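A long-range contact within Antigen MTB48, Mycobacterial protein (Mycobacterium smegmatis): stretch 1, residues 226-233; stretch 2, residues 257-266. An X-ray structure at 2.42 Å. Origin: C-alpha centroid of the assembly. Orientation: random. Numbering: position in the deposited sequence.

Stretch 1 (226-233) KLVANHPT
Stretch 2 (257-266) MLQEQSEDAL

Stretch 1 enters as the last turn of a helix, residues 226-230, and then runs extended; stretch 2 is helical throughout. The two helices are nearly antiparallel, their directions 170° apart and their axes 9.3 Å apart at closest approach. His-231, the first residue to leave helical geometry (phi/psi -84/148), still donates its backbone N to Leu-227 O at 2.8 Å. Pro-232 continues extended at -53/141, and Thr-233, chi1 p, caps the helix that follows. The register is set where His-231 CA lies 5.2 Å from Ser-262 CA.

The polar centre is one short hydrogen bond, His-231 NE2 to Ser-262 OG at 2.6 Å. Histidine adopts chi1 t, chi2 -81°, and serine chi1 t. The other ring nitrogen is also used: His-231 ND1 donates to Pro-232 O at 2.7 Å, so the imidazole ties its own departing backbone to the neighbouring helix. Both residues of the cross-stretch bond are buried, where pairing their polar atoms is valuable.

Around it the packing is close and apolar. Ala-265 points toward stretch 1, and its methyl lies at the edge of the histidine ring; Ala-265 CB is 3.9 Å from His-231 CB and 4.2 Å from Asn-230 C, a small side chain suited to so near a backbone. Leu-227, chi1 t and chi2 p, starts sideways but brings CD1 to 4.0 Å from Ala-265 CB and 4.2 Å from Leu-266 CD2, the latter leucine being m,t.

Pro-232 has the largest covered area, 70 Å². The CA-to-CB bond of Pro-232 points toward stretch 2, and its ring, C-gamma exo, places Pro-232 CG 3.5 Å from Leu-258 O and 4.3 Å from Leu-258 CD2. Gln-261, chi1 m and chi2 t, borders this packing, its OE1 3.8 Å from Pro-232 CG.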

# COMPACT_ATOMS: atom_id res chain seq x y z
N LYS A 226 1.14 23.35 13.50
CA LYS A 226 2.10 24.29 14.06
C LYS A 226 2.18 25.56 13.21
O LYS A 226 2.39 26.66 13.73
CB LYS A 226 3.47 23.62 14.18
CG LYS A 226 4.51 24.36 15.00
CD LYS A 226 5.58 23.38 15.48
CE LYS A 226 7.00 23.92 15.30
NZ LYS A 226 8.00 22.82 15.03
N LEU A 227 2.01 25.42 11.90
CA LEU A 227 2.06 26.56 11.00
C LEU A 227 0.87 27.47 11.30
O LEU A 227 1.01 28.68 11.46
CB LEU A 227 2.05 26.12 9.54
CG LEU A 227 1.79 27.26 8.57
CD1 LEU A 227 3.00 28.17 8.47
CD2 LEU A 227 1.37 26.74 7.21
N VAL A 228 -0.30 26.88 11.40
CA VAL A 228 -1.51 27.63 11.68
C VAL A 228 -1.41 28.33 13.05
O VAL A 228 -1.81 29.48 13.20
CB VAL A 228 -2.73 26.73 11.62
CG1 VAL A 228 -3.96 27.43 12.20
CG2 VAL A 228 -2.96 26.30 10.18
N ALA A 229 -0.83 27.63 14.01
CA ALA A 229 -0.65 28.14 15.37
C ALA A 229 0.34 29.29 15.46
O ALA A 229 0.10 30.26 16.18
CB ALA A 229 -0.21 27.00 16.29
N ASN A 230 1.46 29.20 14.75
CA ASN A 230 2.49 30.22 14.90
C ASN A 230 2.48 31.29 13.82
O ASN A 230 3.16 32.30 13.96
CB ASN A 230 3.87 29.59 14.93
CG ASN A 230 4.04 28.65 16.10
OD1 ASN A 230 3.29 28.74 17.07
ND2 ASN A 230 5.01 27.74 16.00
N HIS A 231 1.77 31.07 12.73
CA HIS A 231 1.78 32.06 11.66
C HIS A 231 0.76 33.14 11.98
O HIS A 231 -0.25 32.86 12.61
CB HIS A 231 1.48 31.43 10.31
CG HIS A 231 1.69 32.35 9.15
ND1 HIS A 231 0.77 33.30 8.77
CD2 HIS A 231 2.75 32.48 8.31
CE1 HIS A 231 1.24 33.96 7.73
NE2 HIS A 231 2.44 33.49 7.43
N PRO A 232 1.03 34.38 11.57
CA PRO A 232 0.01 35.40 11.74
C PRO A 232 -1.32 34.97 11.13
O PRO A 232 -1.36 34.34 10.08
CB PRO A 232 0.60 36.60 11.01
CG PRO A 232 2.07 36.43 11.21
CD PRO A 232 2.31 34.96 11.11
N THR A 233 -2.41 35.29 11.82
CA THR A 233 -3.73 34.85 11.38
C THR A 233 -4.36 35.87 10.47
O THR A 233 -3.86 36.99 10.33
CB THR A 233 -4.66 34.63 12.57
OG1 THR A 233 -4.78 35.85 13.31
CG2 THR A 233 -4.12 33.51 13.45
N MSE A 257 7.50 42.92 12.73
CA MSE A 257 7.40 41.79 13.64
C MSE A 257 6.53 40.68 13.08
O MSE A 257 6.89 39.50 13.13
CB MSE A 257 6.85 42.22 14.99
CG MSE A 257 7.88 42.81 15.90
SE MSE A 257 7.05 43.30 17.57
CE MSE A 257 6.53 41.51 18.12
N LEU A 258 5.38 41.07 12.54
CA LEU A 258 4.46 40.11 11.95
C LEU A 258 5.07 39.47 10.71
O LEU A 258 4.89 38.28 10.46
CB LEU A 258 3.13 40.78 11.62
CG LEU A 258 2.37 41.26 12.87
CD1 LEU A 258 1.45 42.40 12.54
CD2 LEU A 258 1.59 40.10 13.48
N GLN A 259 5.81 40.27 9.94
CA GLN A 259 6.50 39.73 8.78
C GLN A 259 7.53 38.68 9.19
O GLN A 259 7.64 37.62 8.56
CB GLN A 259 7.16 40.86 7.98
CG GLN A 259 7.89 40.38 6.73
CD GLN A 259 6.97 39.72 5.73
OE1 GLN A 259 5.76 39.96 5.73
NE2 GLN A 259 7.53 38.86 4.88
N GLU A 260 8.27 38.96 10.26
CA GLU A 260 9.26 37.98 10.72
C GLU A 260 8.56 36.75 11.32
O GLU A 260 9.03 35.63 11.14
CB GLU A 260 10.26 38.59 11.72
CG GLU A 260 11.43 37.63 12.01
CD GLU A 260 12.58 38.20 12.85
OE1 GLU A 260 12.54 39.37 13.27
OE2 GLU A 260 13.57 37.45 13.06
N GLN A 261 7.42 36.94 11.98
CA GLN A 261 6.61 35.80 12.42
C GLN A 261 6.25 34.89 11.25
O GLN A 261 6.35 33.66 11.36
CB GLN A 261 5.33 36.25 13.09
CG GLN A 261 5.48 36.48 14.57
CD GLN A 261 4.27 37.20 15.14
OE1 GLN A 261 3.13 36.88 14.80
NE2 GLN A 261 4.51 38.18 16.03
N SER A 262 5.81 35.49 10.16
CA SER A 262 5.39 34.73 9.01
C SER A 262 6.56 33.97 8.41
O SER A 262 6.47 32.77 8.15
CB SER A 262 4.78 35.63 7.96
OG SER A 262 4.47 34.90 6.79
N GLU A 263 7.66 34.68 8.18
CA GLU A 263 8.82 34.06 7.58
C GLU A 263 9.30 32.89 8.41
O GLU A 263 9.57 31.80 7.88
CB GLU A 263 9.93 35.10 7.42
CG GLU A 263 9.65 36.07 6.31
CD GLU A 263 10.64 37.19 6.28
OE1 GLU A 263 11.55 37.20 7.15
OE2 GLU A 263 10.52 38.06 5.39
N ASP A 264 9.39 33.10 9.72
CA ASP A 264 9.87 32.05 10.61
C ASP A 264 8.92 30.86 10.61
O ASP A 264 9.37 29.72 10.56
CB ASP A 264 10.06 32.59 12.03
CG ASP A 264 11.20 33.59 12.12
OD1 ASP A 264 11.98 33.72 11.15
OD2 ASP A 264 11.33 34.25 13.18
N ALA A 265 7.62 31.11 10.63
CA ALA A 265 6.65 30.02 10.61
C ALA A 265 6.70 29.23 9.32
O ALA A 265 6.54 28.02 9.33
CB ALA A 265 5.26 30.54 10.83
N LEU A 266 6.90 29.91 8.20
CA LEU A 266 6.89 29.24 6.92
C LEU A 266 8.17 28.41 6.77
O LEU A 266 8.15 27.31 6.23
CB LEU A 266 6.75 30.26 5.79
CG LEU A 266 5.36 30.86 5.61
CD1 LEU A 266 5.43 32.15 4.83
CD2 LEU A 266 4.44 29.86 4.91